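Local coordinates for protein glycosyl transferase family 8 (Streptococcus pneumoniae, PDB 5GVV) that transfers galactose from UDP-galactose to the terminal glucose of PsrP already carrying GlcNAc-Glc, in O-glycosylation of this pneumococcal serine-rich repeat protein, at residues A[308-312]-A[327-333]; A[294-299]-A[394-398]; A[141-145]-A[196-200]; A[91-95]-A[159-163]. All coordinates share one frame. Numbering follows the deposited sequence.

Contact 1: residues A[308-312]-A[327-333]; sequences AYTNM and VYPNSLP
At the edge of a parallel, Rossmann-like six-stranded sheet, the loop 308-312 after strand 302-307 meets the extended end of strand 325-328. Val327 CG1 lies 3.4 Å from SE of selenomethionine Met312 (m, t, t), whose CA-to-CB bond points toward this segment. Tyr328 O accepts from Ala308 N at 3.2 Å, carrying the parallel pairing past the end of strand 302-307. Pro329 CB packs 3.8 Å from Met312 CG. Asn330 N donates to Thr310 O (2.9 Å) and its ND2 to Asn311 OD1 (3.0 Å); its left-handed angles (58/40) then turn the chain, and Ser331 N reaches Ala308 O (2.8 Å). Ser331 O meets Tyr309 CA at 3.4 Å in a CH...O contact. Past Leu332, the N-cap, Pro333 CD sits over the Tyr309 ring face, 4.0 Å from the centroid, a CH-pi contact. Tyr328 OH is hydrogen-bonded to His305 ND1 and its side chain touches helix 333-342, Met312 and Val327 rest on Leu317 of helix 314-317, and Phe238 of the second subunit packs on Val327.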
loop_
_atom_site.group_PDB
_atom_site.type_symbol
_atom_site.label_atom_id
_atom_site.label_comp_id
_atom_site.label_asym_id
_atom_site.label_seq_id
_atom_site.Cartn_x
_atom_site.Cartn_y
_atom_site.Cartn_z
ATOM N N ALA A 308 2.728 -26.727 -8.717
ATOM C CA ALA A 308 3.111 -27.808 -7.816
ATOM C C ALA A 308 2.002 -27.984 -6.795
ATOM O O ALA A 308 1.212 -27.063 -6.577
ATOM C CB ALA A 308 4.429 -27.504 -7.124
ATOM N N TYR A 309 1.939 -29.159 -6.176
ATOM C CA TYR A 309 0.914 -29.449 -5.180
ATOM C C TYR A 309 1.473 -29.241 -3.775
ATOM O O TYR A 309 0.822 -29.567 -2.784
ATOM C CB TYR A 309 0.431 -30.901 -5.318
ATOM C CG TYR A 309 -0.371 -31.206 -6.572
ATOM C CD1 TYR A 309 -0.947 -30.190 -7.326
ATOM C CD2 TYR A 309 -0.552 -32.521 -6.998
ATOM C CE1 TYR A 309 -1.683 -30.476 -8.471
ATOM C CE2 TYR A 309 -1.284 -32.814 -8.139
ATOM C CZ TYR A 309 -1.846 -31.789 -8.871
ATOM O OH TYR A 309 -2.579 -32.082 -10.003
ATOM N N THR A 310 2.678 -28.691 -3.693
ATOM C CA THR A 310 3.383 -28.599 -2.420
ATOM C C THR A 310 4.263 -27.355 -2.394
ATOM O O THR A 310 4.253 -26.569 -3.347
ATOM C CB THR A 310 4.259 -29.857 -2.201
ATOM O OG1 THR A 310 5.022 -29.723 -0.994
ATOM C CG2 THR A 310 5.204 -30.040 -3.367
ATOM N N ASN A 311 5.015 -27.173 -1.307
ATOM C CA ASN A 311 5.976 -26.073 -1.217
ATOM C C ASN A 311 7.024 -26.179 -2.319
ATOM O O ASN A 311 7.366 -27.281 -2.743
ATOM C CB ASN A 311 6.676 -26.074 0.143
ATOM C CG ASN A 311 5.790 -25.565 1.258
ATOM O OD1 ASN A 311 5.058 -24.592 1.089
ATOM N ND2 ASN A 311 5.850 -26.225 2.408
HETATM N N MSE A 312 7.540 -25.042 -2.775
HETATM C CA MSE A 312 8.524 -25.052 -3.854
HETATM C C MSE A 312 9.899 -24.619 -3.364
HETATM O O MSE A 312 10.020 -23.811 -2.441
HETATM C CB MSE A 312 8.079 -24.150 -5.009
HETATM C CG MSE A 312 6.957 -24.709 -5.882
HETATM SE SE MSE A 312 6.504 -23.348 -7.193
HETATM C CE MSE A 312 5.345 -24.366 -8.382
ATOM N N VAL A 327 4.296 -19.000 -11.072
ATOM C CA VAL A 327 4.667 -20.120 -10.227
ATOM C C VAL A 327 3.553 -20.329 -9.186
ATOM O O VAL A 327 3.136 -19.373 -8.524
ATOM C CB VAL A 327 6.028 -19.784 -9.583
ATOM C CG1 VAL A 327 6.074 -20.129 -8.114
ATOM C CG2 VAL A 327 7.173 -20.437 -10.365
ATOM N N TYR A 328 3.041 -21.556 -9.066
ATOM C CA TYR A 328 1.889 -21.812 -8.201
ATOM C C TYR A 328 2.176 -22.868 -7.140
ATOM O O TYR A 328 1.715 -24.008 -7.264
ATOM C CB TYR A 328 0.693 -22.311 -9.016
ATOM C CG TYR A 328 0.257 -21.457 -10.185
ATOM C CD1 TYR A 328 0.886 -21.564 -11.422
ATOM C CD2 TYR A 328 -0.820 -20.586 -10.069
ATOM C CE1 TYR A 328 0.474 -20.809 -12.500
ATOM C CE2 TYR A 328 -1.236 -19.819 -11.143
ATOM C CZ TYR A 328 -0.590 -19.943 -12.356
ATOM O OH TYR A 328 -0.993 -19.191 -13.441
ATOM N N PRO A 329 2.915 -22.503 -6.083
ATOM C CA PRO A 329 3.159 -23.517 -5.055
ATOM C C PRO A 329 1.864 -23.867 -4.324
ATOM O O PRO A 329 0.940 -23.046 -4.300
ATOM C CB PRO A 329 4.135 -22.821 -4.102
ATOM C CG PRO A 329 3.839 -21.343 -4.263
ATOM C CD PRO A 329 3.461 -21.179 -5.716
ATOM N N ASN A 330 1.793 -25.071 -3.762
ATOM C CA ASN A 330 0.654 -25.473 -2.942
ATOM C C ASN A 330 -0.692 -25.400 -3.659
ATOM O O ASN A 330 -1.691 -24.974 -3.078
ATOM C CB ASN A 330 0.621 -24.643 -1.652
ATOM C CG ASN A 330 1.818 -24.913 -0.764
ATOM O OD1 ASN A 330 2.070 -26.057 -0.385
ATOM N ND2 ASN A 330 2.577 -23.867 -0.446
ATOM N N SER A 331 -0.713 -25.807 -4.924
ATOM C CA SER A 331 -1.957 -25.832 -5.683
ATOM C C SER A 331 -2.589 -27.211 -5.520
ATOM O O SER A 331 -2.107 -28.031 -4.729
ATOM C CB SER A 331 -1.684 -25.517 -7.154
ATOM O OG SER A 331 -2.882 -25.278 -7.868
ATOM N N LEU A 332 -3.671 -27.465 -6.249
ATOM C CA LEU A 332 -4.388 -28.737 -6.144
ATOM C C LEU A 332 -4.885 -29.163 -7.531
ATOM O O LEU A 332 -4.968 -28.330 -8.435
ATOM C CB LEU A 332 -5.545 -28.612 -5.141
ATOM C CG LEU A 332 -5.169 -28.409 -3.666
ATOM C CD1 LEU A 332 -6.336 -27.858 -2.858
ATOM C CD2 LEU A 332 -4.678 -29.704 -3.047
ATOM N N PRO A 333 -5.192 -30.462 -7.710
ATOM C CA PRO A 333 -5.593 -30.983 -9.027
ATOM C C PRO A 333 -6.707 -30.210 -9.749
ATOM O O PRO A 333 -6.599 -30.031 -10.962
ATOM C CB PRO A 333 -6.061 -32.402 -8.705
ATOM C CG PRO A 333 -5.180 -32.812 -7.564
ATOM C CD PRO A 333 -4.997 -31.551 -6.731
HETATM O O HOH W 1 0.093 -27.486 -0.179
#

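Contact 2: residues A[294-299]-A[394-398]; sequences YLAEQL and PKKMV
Residues 294-298 are the last turn of helix 292-298. Gln298 N bonds Tyr294 O at 2.9 Å, and Leu299 is the first residue to leave helical angles (-125/67). Segment 394-398 lies on helix 395-402, with Val398 N to Pro394 O at 3.1 Å. The closest backbone approach is Leu295 CA to Val398 CA, 6.7 Å, so the helices meet through side chains, without hydrogen bonds between the two segments. Both belong to the parallel six-stranded sheet domain whose strand order, 3-2-1-4-5-6, is that of a Rossmann-like fold: helix 292-298 links strands 278-283 and 302-307, and helix 395-402 follows the edge strand 387-389. Val398 (t) is the residue most covered by the other segment, and packs among four side chains. Its CG2 lies 3.6 Å from Tyr294 CE2, 4.1 Å from Leu295 CD2 and 4.1 Å from Gln298 CB, and its CG1 is 3.9 Å from Leu299 CD2. Tyr294, with chi1 t, lays one ring face under Pro394, whose CG is 3.9 Å from the ring centroid in a CH-pi contact; Tyr294 OH comes within 3.2 Å of Lys395 CG. Deeper, Leu295 (m, t) brings CD1 to 4.1 Å from SE of selenomethionine Met397. Leu295 also rests on Phe304 of strand 302-307, while Met397 packs on Ile370 and Phe372 of strand 369-372.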
loop_
_atom_site.group_PDB
_atom_site.type_symbol
_atom_site.label_atom_id
_atom_site.label_comp_id
_atom_site.label_asym_id
_atom_site.label_seq_id
_atom_site.Cartn_x
_atom_site.Cartn_y
_atom_site.Cartn_z
ATOM N N TYR A 294 16.404 -20.924 -18.756
ATOM C CA TYR A 294 16.841 -20.644 -20.113
ATOM C C TYR A 294 15.645 -20.366 -21.019
ATOM O O TYR A 294 15.648 -19.391 -21.771
ATOM C CB TYR A 294 17.659 -21.820 -20.658
ATOM C CG TYR A 294 17.961 -21.698 -22.130
ATOM C CD1 TYR A 294 19.012 -20.906 -22.581
ATOM C CD2 TYR A 294 17.186 -22.361 -23.069
ATOM C CE1 TYR A 294 19.285 -20.790 -23.931
ATOM C CE2 TYR A 294 17.445 -22.245 -24.414
ATOM C CZ TYR A 294 18.493 -21.464 -24.838
ATOM O OH TYR A 294 18.739 -21.359 -26.183
ATOM N N LEU A 295 14.624 -21.220 -20.942
ATOM C CA LEU A 295 13.431 -21.068 -21.777
ATOM C C LEU A 295 12.745 -19.733 -21.505
ATOM O O LEU A 295 12.349 -19.027 -22.432
ATOM C CB LEU A 295 12.451 -22.219 -21.544
ATOM C CG LEU A 295 12.956 -23.635 -21.828
ATOM C CD1 LEU A 295 11.862 -24.668 -21.584
ATOM C CD2 LEU A 295 13.505 -23.757 -23.243
ATOM N N ALA A 296 12.609 -19.389 -20.229
ATOM C CA ALA A 296 12.014 -18.115 -19.843
ATOM C C ALA A 296 12.782 -16.945 -20.446
ATOM O O ALA A 296 12.177 -16.011 -20.983
ATOM C CB ALA A 296 11.965 -17.990 -18.331
ATOM N N GLU A 297 14.109 -16.996 -20.336
ATOM C CA GLU A 297 14.977 -15.946 -20.866
ATOM C C GLU A 297 14.806 -15.794 -22.374
ATOM O O GLU A 297 14.729 -14.678 -22.890
ATOM C CB GLU A 297 16.449 -16.253 -20.545
ATOM C CG GLU A 297 16.833 -16.086 -19.078
ATOM C CD GLU A 297 18.203 -16.658 -18.748
ATOM O OE1 GLU A 297 18.829 -16.164 -17.786
ATOM O OE2 GLU A 297 18.645 -17.604 -19.436
ATOM N N GLN A 298 14.731 -16.924 -23.072
ATOM C CA GLN A 298 14.680 -16.939 -24.533
ATOM C C GLN A 298 13.299 -16.646 -25.116
ATOM O O GLN A 298 13.188 -16.235 -26.276
ATOM C CB GLN A 298 15.152 -18.300 -25.055
ATOM C CG GLN A 298 16.619 -18.596 -24.771
ATOM C CD GLN A 298 17.543 -17.646 -25.498
ATOM O OE1 GLN A 298 17.469 -17.511 -26.719
ATOM N NE2 GLN A 298 18.411 -16.971 -24.755
ATOM N N LEU A 299 12.253 -16.868 -24.325
ATOM C CA LEU A 299 10.886 -16.749 -24.829
ATOM C C LEU A 299 10.024 -15.784 -24.009
ATOM O O LEU A 299 9.060 -16.205 -23.364
ATOM C CB LEU A 299 10.223 -18.132 -24.890
ATOM C CG LEU A 299 10.817 -19.138 -25.883
ATOM C CD1 LEU A 299 10.684 -20.583 -25.391
ATOM C CD2 LEU A 299 10.165 -18.988 -27.246
ATOM N N PRO A 394 18.971 -26.847 -25.861
ATOM C CA PRO A 394 17.603 -26.368 -25.632
ATOM C C PRO A 394 17.137 -25.331 -26.651
ATOM O O PRO A 394 15.945 -25.022 -26.666
ATOM C CB PRO A 394 17.681 -25.737 -24.239
ATOM C CG PRO A 394 19.109 -25.357 -24.070
ATOM C CD PRO A 394 19.883 -26.433 -24.779
ATOM N N LYS A 395 18.048 -24.804 -27.469
ATOM C CA LYS A 395 17.669 -23.929 -28.579
ATOM C C LYS A 395 16.627 -24.621 -29.451
ATOM O O LYS A 395 15.737 -23.975 -30.011
ATOM C CB LYS A 395 18.887 -23.603 -29.446
ATOM C CG LYS A 395 20.006 -22.873 -28.732
ATOM C CD LYS A 395 21.309 -23.680 -28.781
ATOM C CE LYS A 395 21.382 -24.673 -27.635
ATOM N NZ LYS A 395 21.343 -23.991 -26.333
ATOM N N LYS A 396 16.745 -25.944 -29.557
ATOM C CA LYS A 396 15.828 -26.741 -30.364
ATOM C C LYS A 396 14.400 -26.748 -29.813
ATOM O O LYS A 396 13.435 -26.783 -30.583
ATOM C CB LYS A 396 16.362 -28.171 -30.525
ATOM C CG LYS A 396 17.607 -28.246 -31.411
ATOM C CD LYS A 396 18.049 -29.675 -31.653
ATOM C CE LYS A 396 18.993 -29.760 -32.851
ATOM N NZ LYS A 396 20.125 -28.791 -32.772
HETATM N N MSE A 397 14.249 -26.722 -28.494
HETATM C CA MSE A 397 12.898 -26.657 -27.940
HETATM C C MSE A 397 12.334 -25.248 -28.038
HETATM O O MSE A 397 11.120 -25.069 -28.183
HETATM C CB MSE A 397 12.821 -27.147 -26.497
HETATM C CG MSE A 397 11.359 -27.209 -26.012
HETATM SE SE MSE A 397 11.182 -27.783 -24.196
HETATM C CE MSE A 397 11.583 -29.655 -24.456
ATOM N N VAL A 398 13.217 -24.255 -27.949
ATOM C CA VAL A 398 12.822 -22.863 -28.152
ATOM C C VAL A 398 12.125 -22.742 -29.500
ATOM O O VAL A 398 10.998 -22.250 -29.587
ATOM C CB VAL A 398 14.030 -21.914 -28.126
ATOM C CG1 VAL A 398 13.606 -20.489 -28.458
ATOM C CG2 VAL A 398 14.711 -21.954 -26.769
#

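Contact 3: residues A[141-145]-A[196-200]; sequences FNAGV and YNFQI
This is a buried, mainly polar contact between two loops of the GT-A catalytic domain, next to the manganese and UDP site. Loop 141-145 leads into strand 145-149; the loop of residues 196-200 lies between strand 189-192 and helix 203-208. The closest CA pair, Val145 and Asn197, is 6.2 Å apart. Asn142 (chi1 t) forms an Asx turn, its OD1 accepting from Gly144 N at 2.8 Å, and the same OD1 takes a hydrogen bond from Asn197 ND2 at 2.9 Å. Asn197 (also t) turns its OD1 to ND1 of His227, a manganese ligand, so the amide ties the Asx turn to the metal site. Gly144 in turn shares a backbone hydrogen bond with Asp106, another ligand, from the DxD motif. Beside the amides, Val145 CG2 packs 3.6 Å from Asn197 CG, and Val145 CG1 lies 3.5 Å from Tyr196 O. Gln199, the centre of an inverse gamma turn, folds back so that NE2 bonds Asn197 O (3.0 Å) and OE1 receives Cys134 N. One water completes the join: it donates to Asn142 O and Val145 O, each at 2.7 Å, and accepts from Asn197 ND2 at 2.9 Å.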
loop_
_atom_site.group_PDB
_atom_site.type_symbol
_atom_site.label_atom_id
_atom_site.label_comp_id
_atom_site.label_asym_id
_atom_site.label_seq_id
_atom_site.Cartn_x
_atom_site.Cartn_y
_atom_site.Cartn_z
ATOM N N PHE A 141 28.925 9.007 7.961
ATOM C CA PHE A 141 27.915 9.388 6.982
ATOM C C PHE A 141 26.588 8.654 7.166
ATOM O O PHE A 141 26.542 7.567 7.752
ATOM C CB PHE A 141 28.444 9.156 5.566
ATOM C CG PHE A 141 28.917 7.749 5.311
ATOM C CD1 PHE A 141 28.021 6.755 4.941
ATOM C CD2 PHE A 141 30.264 7.429 5.408
ATOM C CE1 PHE A 141 28.453 5.462 4.695
ATOM C CE2 PHE A 141 30.706 6.137 5.162
ATOM C CZ PHE A 141 29.797 5.150 4.807
ATOM N N ASN A 142 25.512 9.247 6.656
ATOM C CA ASN A 142 24.230 8.551 6.617
ATOM C C ASN A 142 24.176 7.635 5.397
ATOM O O ASN A 142 24.567 8.035 4.302
ATOM C CB ASN A 142 23.063 9.534 6.598
ATOM C CG ASN A 142 21.717 8.837 6.539
ATOM O OD1 ASN A 142 21.237 8.483 5.463
ATOM N ND2 ASN A 142 21.101 8.636 7.698
ATOM N N ALA A 143 23.682 6.416 5.584
ATOM C CA ALA A 143 23.762 5.388 4.547
ATOM C C ALA A 143 22.571 5.376 3.595
ATOM O O ALA A 143 22.522 4.558 2.671
ATOM C CB ALA A 143 23.923 4.023 5.189
ATOM N N GLY A 144 21.615 6.272 3.824
ATOM C CA GLY A 144 20.375 6.275 3.063
ATOM C C GLY A 144 20.495 6.803 1.645
ATOM O O GLY A 144 19.592 6.608 0.823
ATOM N N VAL A 145 21.594 7.493 1.355
ATOM C CA VAL A 145 21.849 7.979 0.001
ATOM C C VAL A 145 23.313 7.730 -0.330
ATOM O O VAL A 145 24.202 8.377 0.230
ATOM C CB VAL A 145 21.568 9.490 -0.142
ATOM C CG1 VAL A 145 21.945 9.969 -1.547
ATOM C CG2 VAL A 145 20.112 9.807 0.165
ATOM N N TYR A 196 21.397 16.716 -0.362
ATOM C CA TYR A 196 21.265 15.477 -1.132
ATOM C C TYR A 196 20.931 14.288 -0.232
ATOM O O TYR A 196 20.789 13.151 -0.696
ATOM C CB TYR A 196 22.531 15.216 -1.941
ATOM C CG TYR A 196 22.654 16.109 -3.153
ATOM C CD1 TYR A 196 21.769 15.981 -4.212
ATOM C CD2 TYR A 196 23.654 17.069 -3.241
ATOM C CE1 TYR A 196 21.869 16.782 -5.323
ATOM C CE2 TYR A 196 23.763 17.879 -4.351
ATOM C CZ TYR A 196 22.866 17.728 -5.391
ATOM O OH TYR A 196 22.962 18.526 -6.507
ATOM N N ASN A 197 20.812 14.576 1.059
ATOM C CA ASN A 197 20.328 13.623 2.053
ATOM C C ASN A 197 19.950 14.428 3.290
ATOM O O ASN A 197 20.639 14.376 4.314
ATOM C CB ASN A 197 21.406 12.597 2.399
ATOM C CG ASN A 197 20.874 11.438 3.230
ATOM O OD1 ASN A 197 19.770 11.492 3.777
ATOM N ND2 ASN A 197 21.675 10.391 3.346
ATOM N N PHE A 198 18.867 15.190 3.179
ATOM C CA PHE A 198 18.472 16.126 4.224
ATOM C C PHE A 198 17.601 15.395 5.235
ATOM O O PHE A 198 16.418 15.108 4.978
ATOM C CB PHE A 198 17.723 17.309 3.609
ATOM C CG PHE A 198 17.579 18.496 4.532
ATOM C CD1 PHE A 198 16.533 18.561 5.443
ATOM C CD2 PHE A 198 18.491 19.545 4.482
ATOM C CE1 PHE A 198 16.396 19.656 6.295
ATOM C CE2 PHE A 198 18.359 20.644 5.326
ATOM C CZ PHE A 198 17.308 20.696 6.232
ATOM N N GLN A 199 18.191 15.093 6.387
ATOM C CA GLN A 199 17.567 14.200 7.354
ATOM C C GLN A 199 16.562 14.900 8.267
ATOM O O GLN A 199 16.784 15.083 9.470
ATOM C CB GLN A 199 18.648 13.437 8.123
ATOM C CG GLN A 199 19.468 12.529 7.186
ATOM C CD GLN A 199 20.929 12.439 7.568
ATOM O OE1 GLN A 199 21.260 12.057 8.689
ATOM N NE2 GLN A 199 21.818 12.792 6.636
ATOM N N ILE A 200 15.436 15.270 7.667
ATOM C CA ILE A 200 14.355 15.950 8.363
ATOM C C ILE A 200 13.744 15.053 9.447
ATOM O O ILE A 200 13.059 15.532 10.357
ATOM C CB ILE A 200 13.274 16.396 7.354
ATOM C CG1 ILE A 200 12.375 17.482 7.949
ATOM C CG2 ILE A 200 12.465 15.204 6.856
ATOM C CD1 ILE A 200 13.001 18.863 7.926
HETATM O O HOH W 2 24.375 9.998 2.441
#

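Contact 4: residues A[91-95]-A[159-163]; sequences YFIPD and RQKLI
Arg159 NE donates to Asp95 OD2 at 3.0 Å, a salt bridge near the surface and the one hydrogen bond made between these segments. Arg159 starts out t at chi1 and then bends, laying CG 3.3 Å from Tyr91 O and 3.9 Å from Phe92 CD1 on the way to the carboxylate; its NH1 lies 2.6 Å from Gln160 OE1. Backbone groups are paired locally: Asp95 N with Phe92 O (3.0 Å) closes the turn, and Ile163 N with Arg159 O (3.2 Å) belongs to helix 158-167. The Tyr91 hydroxyl is satisfied beyond the segments by Thr166 OG1, one turn on from Leu162. Within the GT-A domain, the contact seats this helix against the chain that follows Arg90 of the UDP pocket and leads to strand 101-105. The closest CA pair is Tyr91 and Arg159, 5.1 Å apart. Tyr91 (chi1 m) spreads its ring over the helix: Leu162 CB stands 3.7 Å from the centroid, almost on the ring normal, in a CH-pi contact, and Leu162 CD1 is 3.5 Å from Tyr91 CD1. Phe92 CE1 meets Ile163 CD1 at 3.9 Å, while Leu162 also packs on Ile180 and Leu184 of helix 176-185.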
loop_
_atom_site.group_PDB
_atom_site.type_symbol
_atom_site.label_atom_id
_atom_site.label_comp_id
_atom_site.label_asym_id
_atom_site.label_seq_id
_atom_site.Cartn_x
_atom_site.Cartn_y
_atom_site.Cartn_z
ATOM N N TYR A 91 23.912 -4.528 0.691
ATOM C CA TYR A 91 25.191 -5.223 0.576
ATOM C C TYR A 91 25.323 -5.914 -0.787
ATOM O O TYR A 91 26.415 -5.967 -1.363
ATOM C CB TYR A 91 25.345 -6.273 1.685
ATOM C CG TYR A 91 25.455 -5.735 3.102
ATOM C CD1 TYR A 91 25.581 -4.375 3.350
ATOM C CD2 TYR A 91 25.445 -6.600 4.194
ATOM C CE1 TYR A 91 25.683 -3.886 4.644
ATOM C CE2 TYR A 91 25.543 -6.120 5.490
ATOM C CZ TYR A 91 25.666 -4.761 5.708
ATOM O OH TYR A 91 25.770 -4.276 6.994
ATOM N N PHE A 92 24.207 -6.433 -1.301
ATOM C CA PHE A 92 24.221 -7.264 -2.510
ATOM C C PHE A 92 24.104 -6.465 -3.806
ATOM O O PHE A 92 23.900 -7.038 -4.876
ATOM C CB PHE A 92 23.099 -8.306 -2.454
ATOM C CG PHE A 92 23.178 -9.222 -1.265
ATOM C CD1 PHE A 92 23.975 -10.358 -1.301
ATOM C CD2 PHE A 92 22.453 -8.946 -0.111
ATOM C CE1 PHE A 92 24.050 -11.207 -0.208
ATOM C CE2 PHE A 92 22.521 -9.790 0.986
ATOM C CZ PHE A 92 23.319 -10.923 0.937
ATOM N N ILE A 93 24.231 -5.147 -3.710
ATOM C CA ILE A 93 24.144 -4.282 -4.890
ATOM C C ILE A 93 25.026 -4.713 -6.075
ATOM O O ILE A 93 24.523 -4.853 -7.192
ATOM C CB ILE A 93 24.360 -2.784 -4.526
ATOM C CG1 ILE A 93 23.107 -2.219 -3.846
ATOM C CG2 ILE A 93 24.677 -1.964 -5.765
ATOM C CD1 ILE A 93 23.296 -0.832 -3.240
ATOM N N PRO A 94 26.333 -4.953 -5.844
ATOM C CA PRO A 94 27.157 -5.283 -7.015
ATOM C C PRO A 94 26.880 -6.670 -7.596
ATOM O O PRO A 94 27.487 -7.035 -8.604
ATOM C CB PRO A 94 28.590 -5.207 -6.466
ATOM C CG PRO A 94 28.457 -5.525 -5.023
ATOM C CD PRO A 94 27.133 -4.927 -4.603
ATOM N N ASP A 95 25.974 -7.426 -6.986
ATOM C CA ASP A 95 25.588 -8.726 -7.524
ATOM C C ASP A 95 24.495 -8.599 -8.590
ATOM O O ASP A 95 24.220 -9.557 -9.320
ATOM C CB ASP A 95 25.129 -9.663 -6.400
ATOM C CG ASP A 95 26.274 -10.118 -5.511
ATOM O OD1 ASP A 95 27.401 -10.277 -6.028
ATOM O OD2 ASP A 95 26.051 -10.318 -4.296
ATOM N N ARG A 159 30.786 -6.857 -0.839
ATOM C CA ARG A 159 29.602 -7.570 -0.356
ATOM C C ARG A 159 29.971 -8.589 0.717
ATOM O O ARG A 159 29.361 -8.627 1.787
ATOM C CB ARG A 159 28.853 -8.252 -1.508
ATOM C CG ARG A 159 27.618 -9.056 -1.074
ATOM C CD ARG A 159 27.891 -10.557 -1.095
ATOM N NE ARG A 159 28.271 -11.009 -2.430
ATOM C CZ ARG A 159 28.966 -12.115 -2.679
ATOM N NH1 ARG A 159 29.366 -12.890 -1.679
ATOM N NH2 ARG A 159 29.267 -12.446 -3.928
ATOM N N GLN A 160 30.984 -9.403 0.436
ATOM C CA GLN A 160 31.409 -10.416 1.391
ATOM C C GLN A 160 32.032 -9.774 2.629
ATOM O O GLN A 160 31.863 -10.261 3.753
ATOM C CB GLN A 160 32.392 -11.391 0.744
ATOM C CG GLN A 160 32.423 -12.746 1.435
ATOM C CD GLN A 160 31.033 -13.340 1.597
ATOM O OE1 GLN A 160 30.287 -13.476 0.629
ATOM N NE2 GLN A 160 30.677 -13.690 2.828
ATOM N N LYS A 161 32.740 -8.669 2.419
ATOM C CA LYS A 161 33.407 -7.965 3.508
ATOM C C LYS A 161 32.418 -7.350 4.495
ATOM O O LYS A 161 32.646 -7.373 5.706
ATOM C CB LYS A 161 34.345 -6.901 2.943
ATOM C CG LYS A 161 35.568 -7.503 2.275
ATOM C CD LYS A 161 36.312 -6.479 1.455
ATOM C CE LYS A 161 37.714 -6.971 1.142
ATOM N NZ LYS A 161 38.709 -5.899 1.397
ATOM N N LEU A 162 31.316 -6.817 3.974
ATOM C CA LEU A 162 30.266 -6.244 4.811
ATOM C C LEU A 162 29.555 -7.332 5.616
ATOM O O LEU A 162 29.319 -7.175 6.817
ATOM C CB LEU A 162 29.261 -5.467 3.956
ATOM C CG LEU A 162 29.707 -4.113 3.398
ATOM C CD1 LEU A 162 28.835 -3.666 2.227
ATOM C CD2 LEU A 162 29.697 -3.059 4.495
ATOM N N ILE A 163 29.216 -8.430 4.942
ATOM C CA ILE A 163 28.554 -9.571 5.577
ATOM C C ILE A 163 29.410 -10.135 6.704
ATOM O O ILE A 163 28.944 -10.270 7.839
ATOM C CB ILE A 163 28.255 -10.700 4.566
ATOM C CG1 ILE A 163 27.157 -10.278 3.588
ATOM C CG2 ILE A 163 27.836 -11.974 5.290
ATOM C CD1 ILE A 163 26.932 -11.263 2.452
#

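In the fold
Contacts 3 and 4 belong to the GT-A domain and interlock along the chain, their segments alternating; their centres are 20 Å apart and their nearest atoms about 8 Å. Contact 3 is the closer to the ligands: the Asn142 side chain lies about 5 Å from UDP, whereas Tyr91 of contact 4 stays about 11 Å from it. Contacts 1 and 2 come later in the sequence, in the Rossmann-like C-terminal domain, away from the annotated sites. Segments 294-299 and 394-398 bracket contact 1 in sequence, yet the two contacts do not touch, with centres 24 Å apart. Contact 3 lies across the chain's centre from both, 43 and 44 Å away between centres.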